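Local coordinates for protein phosphoserine aminotransferase (Bacillus alcalophilus, PDB 1W23) that catalyses, with pyridoxal 5'-phosphate as cofactor, the reversible transamination that makes phosphoserine from 3-phosphohydroxypyruvate in serine biosynthesis, at residues Lys265-Lys270 and Ile337-Pro342; Ser179-Val184 and Gly259-Ala264; Gln128-Phe133 and Tyr154-Gln159; Tyr275-Glu280 and Leu352-Lys357. One frame throughout, in Å; residues are numbered along the deposited sequence. Where two conformers were deposited one is given.

Contact 1. Residues Lys265-Lys270 and Ile337-Pro342; sequences KQNEEK and IYNAVP
Lys270 carries this contact with its end, in one of two conformers. CG sits in the crowded position between the backbone N and the carbonyl carbon (chi1 76°), and a bend at the last torsion turns NZ toward the loop. Three oxygens grip the ammonium: Ile337 O of the loop at 2.6 Å from NZ, Asn267 OD1 of its own helix at 2.7 Å from NZ, and Tyr338 O of the loop, which lies 3.2 Å from NZ and is approached from well above its carbonyl plane. So many acceptors suit a buried lysine and would probably keep it protonated. Tyr338 O also takes Val341 N, closing a type I turn. Asn267, one helical turn before Lys270, uses both amide ends. Its ND2 bonds to Asn339 OD1 (3.0 Å, 162° at the hydrogen), the two amide planes only 16° apart, and also to Ser179 O; Asn339 ND2 goes to Leu178 O. A water joins Asn267 OD1 to Asn339 O. An alanine at Asn267 would lose both amide ends, and would probably loosen Asn339 and deprive Lys270 NZ of an acceptor. The anchored turn, leading into helix 343-359, places Tyr338 beside Lys196 and Thr152, at the cofactor site of a fold type I aminotransferase.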
loop_
_atom_site.group_PDB
_atom_site.type_symbol
_atom_site.label_atom_id
_atom_site.label_comp_id
_atom_site.label_asym_id
_atom_site.label_seq_id
_atom_site.Cartn_x
_atom_site.Cartn_y
_atom_site.Cartn_z
ATOM N N LYS A 265 17.787 8.147 -23.607
ATOM C CA LYS A 265 18.819 9.092 -24.004
ATOM C C LYS A 265 19.268 9.958 -22.810
ATOM O O LYS A 265 20.480 10.139 -22.572
ATOM C CB LYS A 265 18.294 10.003 -25.120
ATOM C CG LYS A 265 19.242 11.040 -25.645
ATOM C CD LYS A 265 18.533 11.893 -26.723
ATOM C CE LYS A 265 19.382 13.157 -26.966
ATOM N NZ LYS A 265 20.616 12.772 -27.685
ATOM N N GLN A 266 18.309 10.482 -22.034
ATOM C CA GLN A 266 18.595 11.285 -20.872
ATOM C C GLN A 266 19.372 10.476 -19.847
ATOM O O GLN A 266 20.347 10.972 -19.248
ATOM C CB GLN A 266 17.318 11.818 -20.226
ATOM C CG GLN A 266 16.526 12.852 -21.000
ATOM C CD GLN A 266 17.007 14.261 -20.673
ATOM O OE1 GLN A 266 17.974 14.726 -21.272
ATOM N NE2 GLN A 266 16.438 15.026 -19.752
ATOM N N ASN A 267 18.955 9.256 -19.605
ATOM C CA ASN A 267 19.546 8.396 -18.580
ATOM C C ASN A 267 20.986 8.021 -18.968
ATOM O O ASN A 267 21.886 8.010 -18.110
ATOM C CB ASN A 267 18.691 7.161 -18.356
ATOM C CG ASN A 267 17.384 7.489 -17.621
ATOM O OD1 ASN A 267 17.273 8.479 -16.924
ATOM N ND2 ASN A 267 16.393 6.593 -17.809
ATOM N N GLU A 268 21.183 7.701 -20.252
ATOM C CA GLU A 268 22.554 7.402 -20.693
ATOM C C GLU A 268 23.462 8.624 -20.498
ATOM O O GLU A 268 24.613 8.474 -20.090
ATOM C CB GLU A 268 22.524 6.926 -22.148
ATOM C CG GLU A 268 21.888 5.552 -22.290
ATOM C CD GLU A 268 21.628 5.011 -23.652
ATOM O OE1 GLU A 268 20.994 3.950 -23.812
ATOM O OE2 GLU A 268 22.085 5.658 -24.618
ATOM N N GLU A 269 22.996 9.817 -20.811
ATOM C CA GLU A 269 23.817 11.002 -20.673
ATOM C C GLU A 269 24.160 11.251 -19.213
ATOM O O GLU A 269 25.337 11.576 -18.892
ATOM C CB GLU A 269 23.090 12.222 -21.237
ATOM C CG GLU A 269 23.964 13.406 -21.262
ATOM C CD GLU A 269 23.484 14.681 -21.892
ATOM O OE1 GLU A 269 22.384 14.652 -22.467
ATOM O OE2 GLU A 269 24.356 15.623 -21.754
ATOM N N LYS A 270 23.211 11.157 -18.303
ATOM C CA LYS A 270 23.501 11.519 -16.931
ATOM C C LYS A 270 24.388 10.430 -16.283
ATOM O O LYS A 270 25.284 10.780 -15.535
ATOM C CB LYS A 270 22.267 11.960 -16.255
ATOM C CG LYS A 270 21.298 10.984 -15.844
ATOM C CD LYS A 270 19.894 11.634 -15.486
ATOM C CE LYS A 270 19.325 10.710 -14.455
ATOM N NZ LYS A 270 18.782 9.414 -14.910
ATOM N N ILE A 337 20.297 7.300 -9.802
ATOM C CA ILE A 337 20.057 8.230 -10.890
ATOM C C ILE A 337 18.887 7.765 -11.757
ATOM O O ILE A 337 18.934 7.665 -12.963
ATOM C CB ILE A 337 21.361 8.477 -11.698
ATOM C CG1 ILE A 337 22.032 7.187 -12.162
ATOM C CG2 ILE A 337 22.307 9.343 -10.895
ATOM C CD1 ILE A 337 23.159 7.428 -13.170
ATOM N N TYR A 338 17.773 7.464 -11.077
ATOM C CA TYR A 338 16.527 7.093 -11.708
ATOM C C TYR A 338 16.027 8.176 -12.633
ATOM O O TYR A 338 16.560 9.297 -12.657
ATOM C CB TYR A 338 15.500 6.810 -10.601
ATOM C CG TYR A 338 15.939 5.740 -9.620
ATOM C CD1 TYR A 338 15.923 5.981 -8.257
ATOM C CD2 TYR A 338 16.358 4.495 -10.004
ATOM C CE1 TYR A 338 16.297 5.043 -7.347
ATOM C CE2 TYR A 338 16.722 3.528 -9.109
ATOM C CZ TYR A 338 16.680 3.794 -7.763
ATOM O OH TYR A 338 17.089 2.800 -6.876
ATOM N N ASN A 339 14.967 7.889 -13.375
ATOM C CA ASN A 339 14.486 8.779 -14.448
ATOM C C ASN A 339 14.394 10.252 -14.025
ATOM O O ASN A 339 14.794 11.122 -14.802
ATOM C CB ASN A 339 13.081 8.357 -14.840
ATOM C CG ASN A 339 12.974 7.091 -15.675
ATOM O OD1 ASN A 339 13.969 6.528 -16.123
ATOM N ND2 ASN A 339 11.738 6.640 -15.910
ATOM N N ALA A 340 13.838 10.518 -12.847
ATOM C CA ALA A 340 13.545 11.902 -12.462
ATOM C C ALA A 340 14.710 12.653 -11.846
ATOM O O ALA A 340 14.575 13.857 -11.597
ATOM C CB ALA A 340 12.350 11.949 -11.542
ATOM N N VAL A 341 15.835 12.021 -11.598
ATOM C CA VAL A 341 16.975 12.761 -11.072
ATOM C C VAL A 341 17.467 13.719 -12.143
ATOM O O VAL A 341 17.783 13.281 -13.263
ATOM C CB VAL A 341 18.081 11.802 -10.578
ATOM C CG1 VAL A 341 19.322 12.570 -10.189
ATOM C CG2 VAL A 341 17.575 10.924 -9.437
ATOM N N PRO A 342 17.543 15.028 -11.886
ATOM C CA PRO A 342 17.914 15.977 -12.954
ATOM C C PRO A 342 19.379 15.886 -13.304
ATOM O O PRO A 342 20.236 15.589 -12.469
ATOM C CB PRO A 342 17.546 17.339 -12.367
ATOM C CG PRO A 342 17.771 17.125 -10.918
ATOM C CD PRO A 342 17.237 15.725 -10.609
HETATM O O HOH W 1 16.224 11.088 -16.863
#

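Contact 2. Residues Ser179-Val184 and Gly259-Ala264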
loop_
_atom_site.group_PDB
_atom_site.type_symbol
_atom_site.label_atom_id
_atom_site.label_comp_id
_atom_site.label_asym_id
_atom_site.label_seq_id
_atom_site.Cartn_x
_atom_site.Cartn_y
_atom_site.Cartn_z
ATOM N N SER A 179 12.814 2.850 -17.838
ATOM C CA SER A 179 13.994 3.693 -18.036
ATOM C C SER A 179 14.539 3.636 -19.469
ATOM O O SER A 179 15.504 4.329 -19.774
ATOM C CB SER A 179 15.099 3.281 -17.073
ATOM O OG SER A 179 15.535 1.956 -17.312
ATOM N N ARG A 180 13.914 2.802 -20.276
ATOM C CA ARG A 180 14.339 2.477 -21.638
ATOM C C ARG A 180 13.250 1.669 -22.287
ATOM O O ARG A 180 12.396 1.103 -21.607
ATOM C CB ARG A 180 15.677 1.713 -21.624
ATOM C CG ARG A 180 15.662 0.488 -20.721
ATOM C CD ARG A 180 17.058 -0.110 -20.581
ATOM N NE ARG A 180 16.960 -1.252 -19.644
ATOM C CZ ARG A 180 17.924 -2.166 -19.491
ATOM N NH1 ARG A 180 19.095 -2.092 -20.146
ATOM N NH2 ARG A 180 17.719 -3.211 -18.659
ATOM N N PRO A 181 13.289 1.527 -23.617
ATOM C CA PRO A 181 12.325 0.618 -24.260
ATOM C C PRO A 181 12.511 -0.819 -23.798
ATOM O O PRO A 181 13.612 -1.230 -23.437
ATOM C CB PRO A 181 12.628 0.790 -25.765
ATOM C CG PRO A 181 13.250 2.160 -25.855
ATOM C CD PRO A 181 14.135 2.206 -24.596
ATOM N N LEU A 182 11.429 -1.579 -23.881
ATOM C CA LEU A 182 11.394 -2.973 -23.480
ATOM C C LEU A 182 10.557 -3.774 -24.456
ATOM O O LEU A 182 9.469 -3.324 -24.753
ATOM C CB LEU A 182 10.792 -2.969 -22.075
ATOM C CG LEU A 182 10.672 -4.256 -21.309
ATOM C CD1 LEU A 182 11.990 -4.935 -21.082
ATOM C CD2 LEU A 182 10.020 -4.005 -19.930
ATOM N N LYS A 183 10.975 -4.964 -24.795
ATOM C CA LYS A 183 10.206 -5.960 -25.551
ATOM C C LYS A 183 9.464 -6.836 -24.538
ATOM O O LYS A 183 10.016 -7.849 -24.072
ATOM C CB LYS A 183 11.115 -6.836 -26.402
ATOM C CG LYS A 183 10.498 -7.959 -27.222
ATOM C CD LYS A 183 11.451 -8.582 -28.278
ATOM C CE LYS A 183 11.340 -10.068 -28.551
ATOM N NZ LYS A 183 12.636 -10.727 -28.888
ATOM N N VAL A 184 8.253 -6.396 -24.170
ATOM C CA VAL A 184 7.482 -7.055 -23.109
ATOM C C VAL A 184 7.206 -8.514 -23.459
ATOM O O VAL A 184 7.144 -9.347 -22.554
ATOM C CB VAL A 184 6.242 -6.215 -22.822
ATOM C CG1 VAL A 184 5.247 -6.945 -21.959
ATOM C CG2 VAL A 184 6.620 -4.882 -22.195
ATOM N N GLY A 259 8.707 9.741 -23.988
ATOM C CA GLY A 259 8.572 8.331 -23.790
ATOM C C GLY A 259 9.870 7.624 -23.450
ATOM O O GLY A 259 10.860 8.222 -23.043
ATOM N N ALA A 260 9.828 6.288 -23.611
ATOM C CA ALA A 260 10.927 5.450 -23.197
ATOM C C ALA A 260 12.182 5.724 -23.973
ATOM O O ALA A 260 13.297 5.627 -23.421
ATOM C CB ALA A 260 10.505 3.984 -23.332
ATOM N N GLU A 261 12.093 6.006 -25.278
ATOM C CA GLU A 261 13.294 6.282 -26.065
ATOM C C GLU A 261 13.963 7.547 -25.584
ATOM O O GLU A 261 15.202 7.658 -25.472
ATOM C CB GLU A 261 12.964 6.389 -27.568
ATOM C CG GLU A 261 12.503 5.120 -28.190
ATOM C CD GLU A 261 12.551 5.229 -29.721
ATOM O OE1 GLU A 261 12.714 6.339 -30.317
ATOM O OE2 GLU A 261 12.448 4.151 -30.376
ATOM N N ALA A 262 13.159 8.591 -25.299
ATOM C CA ALA A 262 13.751 9.869 -24.866
ATOM C C ALA A 262 14.361 9.745 -23.496
ATOM O O ALA A 262 15.429 10.316 -23.243
ATOM C CB ALA A 262 12.726 10.998 -24.890
ATOM N N ILE A 263 13.708 9.012 -22.601
ATOM C CA ILE A 263 14.219 8.914 -21.246
ATOM C C ILE A 263 15.496 8.086 -21.264
ATOM O O ILE A 263 16.436 8.359 -20.466
ATOM C CB ILE A 263 13.186 8.460 -20.229
ATOM C CG1 ILE A 263 13.593 8.920 -18.799
ATOM C CG2 ILE A 263 12.973 6.975 -20.183
ATOM C CD1 ILE A 263 13.601 10.384 -18.475
ATOM N N ALA A 264 15.610 7.065 -22.126
ATOM C CA ALA A 264 16.874 6.333 -22.228
ATOM C C ALA A 264 18.025 7.243 -22.644
ATOM O O ALA A 264 19.118 7.133 -22.100
ATOM C CB ALA A 264 16.771 5.201 -23.246
#
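The N-terminal part of the long helix 259-279 lies here against an irregular loop that follows strand 169-172 of the large sheet of the fold type I aminotransferases, the strand that brings Asp172 to the cofactor. Gly259 enters through its O, which receives the helical bond from Ile263 N. Next comes Ala260, whose methyl group points at the loop and meets the backbone where Arg180 joins Pro181, with CB 3.7 Å from Arg180 C. Because alanine ends at CB, the chain can lie directly on the helix. Pro181 rests its ring on the same turn, CD lying 3.7 Å from Ala260 O. Glu261 contributes only the foot of its side chain: its CG touches Pro181 CG at 3.8 Å, the two groups crossing at about a right angle, and the carboxylate extends beyond. A proline suits this exposed margin, since it gives a rigid apolar surface without a backbone N-H to satisfy. Ile263 comes from the next turn and lays CG2 against Ser179 O, 3.7 Å away. Last is Ala264, a second small residue facing the loop, which lets its CA come within 4.7 Å of Arg180 CA. The Arg180 side chain leads off to a salt bridge with Asp176, whereas its buried backbone N has no partner in the model. At the close of the segment, Ala264 CA lies 3.5 Å from Ser179 O, a bent CA-H...O contact with 126° at the hydrogen.

Contact 3. Residues Gln128-Phe133 and Tyr154-Gln159; sequences QSIPDF and YGTQYQ
Strand 156-157, a weakly bonded arm of the small antiparallel hairpin that begins with strand 150-151 beside the cofactor, is covered here by the loop leading from strand 115-121 to strand 142-148. The two chains run in nearly the same direction, 13° apart, and meet through side chains set against one another and against backbone oxygens, and through one water. Gln128 O packs against the methyl of Thr156, with CG2 3.7 Å from that oxygen. At Ser129 the link is a water, 2.7 Å from Thr156 OG1 and a long 3.2 Å from Ser129 O; Thr156 OG1 is also bonded to Asn151, so threonine bonds through its hydroxyl and packs through its methyl. Ile130 is the centre of the contact, and its branching lets it fill two places at once. CG1 lies against Gln157 O (3.5 Å) and carries CD1 on toward Thr156 OG1, while CG2, anti to the backbone N, sits over the middle of the Tyr158 ring, 3.8 Å from the centroid and 8° off the normal, a CH-pi contact. An alanine at Tyr158 would remove that ring and would probably leave Ile130 and Phe133 without their main packing surface here. Pro131 turns to Val97 of strand 93-98, which Tyr158 also touches. Phe133 completes the cluster by bringing its ring obliquely to the tyrosine, Phe133 CE2 to Tyr158 CE2 at 3.9 Å.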
loop_
_atom_site.group_PDB
_atom_site.type_symbol
_atom_site.label_atom_id
_atom_site.label_comp_id
_atom_site.label_asym_id
_atom_site.label_seq_id
_atom_site.Cartn_x
_atom_site.Cartn_y
_atom_site.Cartn_z
ATOM N N GLN A 128 29.763 -8.555 -9.560
ATOM C CA GLN A 128 30.324 -7.466 -10.371
ATOM C C GLN A 128 29.783 -7.456 -11.775
ATOM O O GLN A 128 30.054 -6.511 -12.534
ATOM C CB GLN A 128 31.848 -7.568 -10.438
ATOM C CG GLN A 128 32.515 -7.371 -9.101
ATOM C CD GLN A 128 34.017 -7.605 -9.156
ATOM O OE1 GLN A 128 34.716 -6.911 -9.885
ATOM N NE2 GLN A 128 34.525 -8.500 -8.360
ATOM N N SER A 129 29.053 -8.471 -12.219
ATOM C CA SER A 129 28.612 -8.604 -13.609
ATOM C C SER A 129 27.343 -9.435 -13.720
ATOM O O SER A 129 26.930 -10.158 -12.829
ATOM C CB SER A 129 29.709 -9.262 -14.446
ATOM O OG SER A 129 29.915 -10.612 -14.121
ATOM N N ILE A 130 26.760 -9.336 -14.918
ATOM C CA ILE A 130 25.679 -10.246 -15.315
ATOM C C ILE A 130 26.279 -11.457 -15.967
ATOM O O ILE A 130 27.155 -11.293 -16.853
ATOM C CB ILE A 130 24.744 -9.514 -16.284
ATOM C CG1 ILE A 130 24.257 -8.137 -15.755
ATOM C CG2 ILE A 130 23.572 -10.394 -16.723
ATOM C CD1 ILE A 130 23.581 -8.186 -14.400
ATOM N N PRO A 131 25.913 -12.692 -15.617
ATOM C CA PRO A 131 26.486 -13.882 -16.306
ATOM C C PRO A 131 26.054 -13.915 -17.739
ATOM O O PRO A 131 24.990 -13.466 -18.169
ATOM C CB PRO A 131 25.893 -15.050 -15.519
ATOM C CG PRO A 131 24.698 -14.505 -14.864
ATOM C CD PRO A 131 24.943 -13.059 -14.579
ATOM N N ASP A 132 26.929 -14.502 -18.586
ATOM C CA ASP A 132 26.661 -14.791 -19.954
ATOM C C ASP A 132 25.481 -15.760 -20.020
ATOM O O ASP A 132 25.429 -16.734 -19.284
ATOM C CB ASP A 132 27.909 -15.462 -20.530
ATOM C CG ASP A 132 29.150 -14.640 -20.706
ATOM O OD1 ASP A 132 30.221 -15.253 -20.971
ATOM O OD2 ASP A 132 29.063 -13.401 -20.648
ATOM N N PHE A 133 24.555 -15.526 -20.951
ATOM C CA PHE A 133 23.379 -16.343 -21.043
ATOM C C PHE A 133 23.725 -17.783 -21.388
ATOM O O PHE A 133 22.921 -18.684 -21.064
ATOM C CB PHE A 133 22.442 -15.780 -22.097
ATOM C CG PHE A 133 21.945 -14.366 -21.776
ATOM C CD1 PHE A 133 21.350 -13.602 -22.775
ATOM C CD2 PHE A 133 22.049 -13.768 -20.533
ATOM C CE1 PHE A 133 20.889 -12.301 -22.587
ATOM C CE2 PHE A 133 21.619 -12.461 -20.326
ATOM C CZ PHE A 133 21.032 -11.725 -21.326
ATOM N N TYR A 154 24.144 -3.536 -6.002
ATOM C CA TYR A 154 25.459 -3.781 -6.633
ATOM C C TYR A 154 25.728 -2.895 -7.830
ATOM O O TYR A 154 26.891 -2.790 -8.260
ATOM C CB TYR A 154 25.589 -5.279 -6.995
ATOM C CG TYR A 154 25.798 -6.075 -5.710
ATOM C CD1 TYR A 154 24.754 -6.671 -5.060
ATOM C CD2 TYR A 154 27.042 -6.154 -5.151
ATOM C CE1 TYR A 154 24.958 -7.365 -3.861
ATOM C CE2 TYR A 154 27.253 -6.854 -3.964
ATOM C CZ TYR A 154 26.197 -7.461 -3.340
ATOM O OH TYR A 154 26.396 -8.150 -2.138
ATOM N N GLY A 155 24.740 -2.227 -8.400
ATOM C CA GLY A 155 24.981 -1.301 -9.516
ATOM C C GLY A 155 25.262 -1.980 -10.836
ATOM O O GLY A 155 26.003 -1.421 -11.668
ATOM N N THR A 156 24.671 -3.134 -11.086
ATOM C CA THR A 156 24.787 -3.849 -12.348
ATOM C C THR A 156 23.408 -4.002 -12.992
ATOM O O THR A 156 22.382 -3.942 -12.298
ATOM C CB THR A 156 25.418 -5.246 -12.148
ATOM O OG1 THR A 156 24.509 -5.974 -11.325
ATOM C CG2 THR A 156 26.793 -5.191 -11.529
ATOM N N GLN A 157 23.393 -4.212 -14.312
ATOM C CA GLN A 157 22.135 -4.226 -15.047
ATOM C C GLN A 157 22.265 -5.060 -16.306
ATOM O O GLN A 157 23.287 -4.992 -17.013
ATOM C CB GLN A 157 21.793 -2.763 -15.425
ATOM C CG GLN A 157 20.500 -2.524 -16.130
ATOM C CD GLN A 157 20.269 -1.068 -16.449
ATOM O OE1 GLN A 157 21.228 -0.275 -16.582
ATOM N NE2 GLN A 157 18.979 -0.661 -16.574
ATOM N N TYR A 158 21.220 -5.812 -16.609
ATOM C CA TYR A 158 21.095 -6.509 -17.885
ATOM C C TYR A 158 21.106 -5.511 -19.035
ATOM O O TYR A 158 20.350 -4.534 -19.031
ATOM C CB TYR A 158 19.818 -7.329 -17.930
ATOM C CG TYR A 158 19.851 -8.648 -17.172
ATOM C CD1 TYR A 158 19.863 -8.692 -15.782
ATOM C CD2 TYR A 158 19.829 -9.864 -17.851
ATOM C CE1 TYR A 158 19.874 -9.902 -15.095
ATOM C CE2 TYR A 158 19.839 -11.054 -17.176
ATOM C CZ TYR A 158 19.866 -11.091 -15.802
ATOM O OH TYR A 158 19.883 -12.314 -15.154
ATOM N N GLN A 159 21.915 -5.800 -20.068
ATOM C CA GLN A 159 21.940 -4.981 -21.282
ATOM C C GLN A 159 20.856 -5.396 -22.237
ATOM O O GLN A 159 20.473 -4.555 -23.076
ATOM C CB GLN A 159 23.302 -5.126 -22.001
ATOM C CG GLN A 159 24.428 -4.713 -21.073
ATOM C CD GLN A 159 24.198 -3.317 -20.523
ATOM O OE1 GLN A 159 24.188 -2.368 -21.351
ATOM N NE2 GLN A 159 23.969 -3.179 -19.218
HETATM O O HOH W 2 25.609 -8.313 -10.643
#

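Contact 4. Residues Tyr275-Glu280 and Leu352-Lys357; sequences YDTIDE and LMIQFK
Two helices run side by side with their N-to-C directions only 16° apart and their axes 10.5 Å from each other at closest approach. They are the last turn of helix 259-279 and a late part of helix 343-359, both belonging to the smaller C-terminal alpha/beta domain of the fold type I aminotransferases; Ile278 and Met353 both reach Phe301 of strand 298-302. Thr277 and Ile354 have the closest CA atoms, 7.4 Å apart. Thr277 divides its two branches. Its methyl CG2, anti to the backbone N, faces the other helix and touches Met353 CB at 3.8 Å, while OG1 turns back along its own helix to Ile273 O and also meets Arg350. A threonine therefore gives this buried place a short apolar surface and keeps its hydroxyl bonded. Ile354 adds its CG1 against the same methyl. Met353 spans the rest of the gap: its chain is extended as far as the sulphur and then bends at chi3 (74°), bringing CE to Ile278 CG1, 4.0 Å away. A flexible, unbranched residue suits this reach between helices. Toward the more exposed end the contact becomes polar. Glu280 is in a salt bridge with Arg350, and its OE2 stays 6.4 Å from Lys357 NZ, so the two charges do not pair directly. Lys357, in one of two conformers, also bends at chi3, and its NZ donates to a water at 2.8 Å, which in turn donates to Thr277 O at 2.9 Å.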
loop_
_atom_site.group_PDB
_atom_site.type_symbol
_atom_site.label_atom_id
_atom_site.label_comp_id
_atom_site.label_asym_id
_atom_site.label_seq_id
_atom_site.Cartn_x
_atom_site.Cartn_y
_atom_site.Cartn_z
ATOM N N TYR A 275 30.060 8.067 -14.562
ATOM C CA TYR A 275 31.061 7.075 -14.934
ATOM C C TYR A 275 32.337 7.705 -15.503
ATOM O O TYR A 275 33.435 7.223 -15.202
ATOM C CB TYR A 275 30.493 6.008 -15.862
ATOM C CG TYR A 275 29.553 5.029 -15.201
ATOM C CD1 TYR A 275 28.248 4.897 -15.591
ATOM C CD2 TYR A 275 29.981 4.218 -14.149
ATOM C CE1 TYR A 275 27.370 4.007 -14.987
ATOM C CE2 TYR A 275 29.135 3.316 -13.542
ATOM C CZ TYR A 275 27.823 3.226 -13.962
ATOM O OH TYR A 275 27.004 2.300 -13.321
ATOM N N ASP A 276 32.202 8.757 -16.308
ATOM C CA ASP A 276 33.410 9.414 -16.817
ATOM C C ASP A 276 34.231 9.985 -15.647
ATOM O O ASP A 276 35.477 9.963 -15.685
ATOM C CB ASP A 276 33.049 10.496 -17.818
ATOM C CG ASP A 276 32.670 10.044 -19.172
ATOM O OD1 ASP A 276 32.796 8.856 -19.510
ATOM O OD2 ASP A 276 32.270 10.916 -19.994
ATOM N N THR A 277 33.547 10.524 -14.645
ATOM C CA THR A 277 34.267 11.094 -13.487
ATOM C C THR A 277 35.064 9.994 -12.786
ATOM O O THR A 277 36.220 10.170 -12.381
ATOM C CB THR A 277 33.310 11.765 -12.531
ATOM O OG1 THR A 277 32.516 12.764 -13.229
ATOM C CG2 THR A 277 34.007 12.490 -11.418
ATOM N N ILE A 278 34.439 8.823 -12.600
ATOM C CA ILE A 278 35.138 7.690 -12.030
ATOM C C ILE A 278 36.330 7.287 -12.888
ATOM O O ILE A 278 37.475 7.103 -12.400
ATOM C CB ILE A 278 34.150 6.497 -11.816
ATOM C CG1 ILE A 278 33.120 6.857 -10.730
ATOM C CG2 ILE A 278 34.886 5.205 -11.487
ATOM C CD1 ILE A 278 31.951 5.852 -10.668
ATOM N N ASP A 279 36.094 7.127 -14.186
ATOM C CA ASP A 279 37.108 6.611 -15.087
ATOM C C ASP A 279 38.277 7.573 -15.247
ATOM O O ASP A 279 39.400 7.105 -15.456
ATOM C CB ASP A 279 36.473 6.227 -16.429
ATOM C CG ASP A 279 35.524 5.063 -16.313
ATOM O OD1 ASP A 279 35.600 4.300 -15.326
ATOM O OD2 ASP A 279 34.721 4.881 -17.261
ATOM N N GLU A 280 38.036 8.878 -15.125
ATOM C CA GLU A 280 39.067 9.913 -15.243
ATOM C C GLU A 280 39.813 10.135 -13.952
ATOM O O GLU A 280 40.739 10.973 -13.886
ATOM C CB GLU A 280 38.397 11.227 -15.687
ATOM C CG GLU A 280 37.805 11.279 -17.100
ATOM C CD GLU A 280 36.784 12.393 -17.327
ATOM O OE1 GLU A 280 36.163 12.482 -18.406
ATOM O OE2 GLU A 280 36.521 13.235 -16.412
ATOM N N LEU A 352 31.652 17.871 -7.123
ATOM C CA LEU A 352 32.031 17.461 -5.776
ATOM C C LEU A 352 33.151 16.445 -5.829
ATOM O O LEU A 352 34.136 16.529 -5.079
ATOM C CB LEU A 352 30.804 16.853 -5.086
ATOM C CG LEU A 352 31.001 16.228 -3.705
ATOM C CD1 LEU A 352 30.776 17.236 -2.594
ATOM C CD2 LEU A 352 29.998 15.128 -3.378
ATOM N N MET A 353 32.982 15.444 -6.685
ATOM C CA MET A 353 33.960 14.367 -6.794
ATOM C C MET A 353 35.331 14.875 -7.251
ATOM O O MET A 353 36.395 14.450 -6.737
ATOM C CB MET A 353 33.460 13.262 -7.725
ATOM C CG MET A 353 32.311 12.462 -7.113
ATOM S SD MET A 353 31.486 11.306 -8.205
ATOM C CE MET A 353 32.723 9.970 -8.313
ATOM N N ILE A 354 35.350 15.763 -8.231
ATOM C CA ILE A 354 36.620 16.305 -8.735
ATOM C C ILE A 354 37.293 17.118 -7.649
ATOM O O ILE A 354 38.488 16.983 -7.392
ATOM C CB ILE A 354 36.402 17.106 -10.025
ATOM C CG1 ILE A 354 36.000 16.185 -11.172
ATOM C CG2 ILE A 354 37.674 17.919 -10.380
ATOM C CD1 ILE A 354 35.522 16.896 -12.397
ATOM N N GLN A 355 36.525 17.979 -6.988
ATOM C CA GLN A 355 37.100 18.828 -5.947
ATOM C C GLN A 355 37.627 17.999 -4.787
ATOM O O GLN A 355 38.722 18.274 -4.264
ATOM C CB GLN A 355 36.066 19.885 -5.497
ATOM C CG GLN A 355 36.555 20.811 -4.366
ATOM C CD GLN A 355 35.474 21.734 -3.805
ATOM O OE1 GLN A 355 34.675 22.375 -4.500
ATOM N NE2 GLN A 355 35.369 21.798 -2.489
ATOM N N PHE A 356 36.896 16.973 -4.388
ATOM C CA PHE A 356 37.351 16.153 -3.232
ATOM C C PHE A 356 38.649 15.457 -3.586
ATOM O O PHE A 356 39.579 15.387 -2.777
ATOM C CB PHE A 356 36.235 15.172 -2.839
ATOM C CG PHE A 356 36.564 14.431 -1.564
ATOM C CD1 PHE A 356 36.239 14.994 -0.339
ATOM C CD2 PHE A 356 37.213 13.216 -1.630
ATOM C CE1 PHE A 356 36.627 14.327 0.808
ATOM C CE2 PHE A 356 37.573 12.541 -0.470
ATOM C CZ PHE A 356 37.280 13.090 0.750
ATOM N N LYS A 357 38.760 14.912 -4.788
ATOM C CA LYS A 357 39.980 14.277 -5.265
ATOM C C LYS A 357 41.134 15.247 -5.286
ATOM O O LYS A 357 42.233 14.958 -4.784
ATOM C CB LYS A 357 39.730 13.706 -6.665
ATOM C CG LYS A 357 40.934 13.107 -7.368
ATOM C CD LYS A 357 40.571 12.777 -8.812
ATOM C CE LYS A 357 40.487 13.979 -9.788
ATOM N NZ LYS A 357 40.270 13.602 -11.211
HETATM O O HOH W 3 37.857 12.522 -12.145
#

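Helix 259-279 threads three of the contacts in order: contact 2 at its start, contact 1 next, and contact 4 at its end, 18 Å from contact 1 centre to centre. Contacts 1 and 4 interleave, their segments following in the order 265-270, 275-280, 337-342, 352-357. Contacts 1 and 2 touch through a probable hydrogen bond from Asn267 ND2 to Ser179 O (3.1 Å), and contacts 2 and 3 through another from Arg180 NH1 to Tyr158 O (3.0 Å). Contact 1 comes nearest the cofactor, the Tyr338 side chain lying about 6 Å from pyridoxal phosphate; in contact 3 the side chain of Thr156 is about 10 Å from the bound pyridoxal phosphate. Contact 4 lies away from the cofactor site.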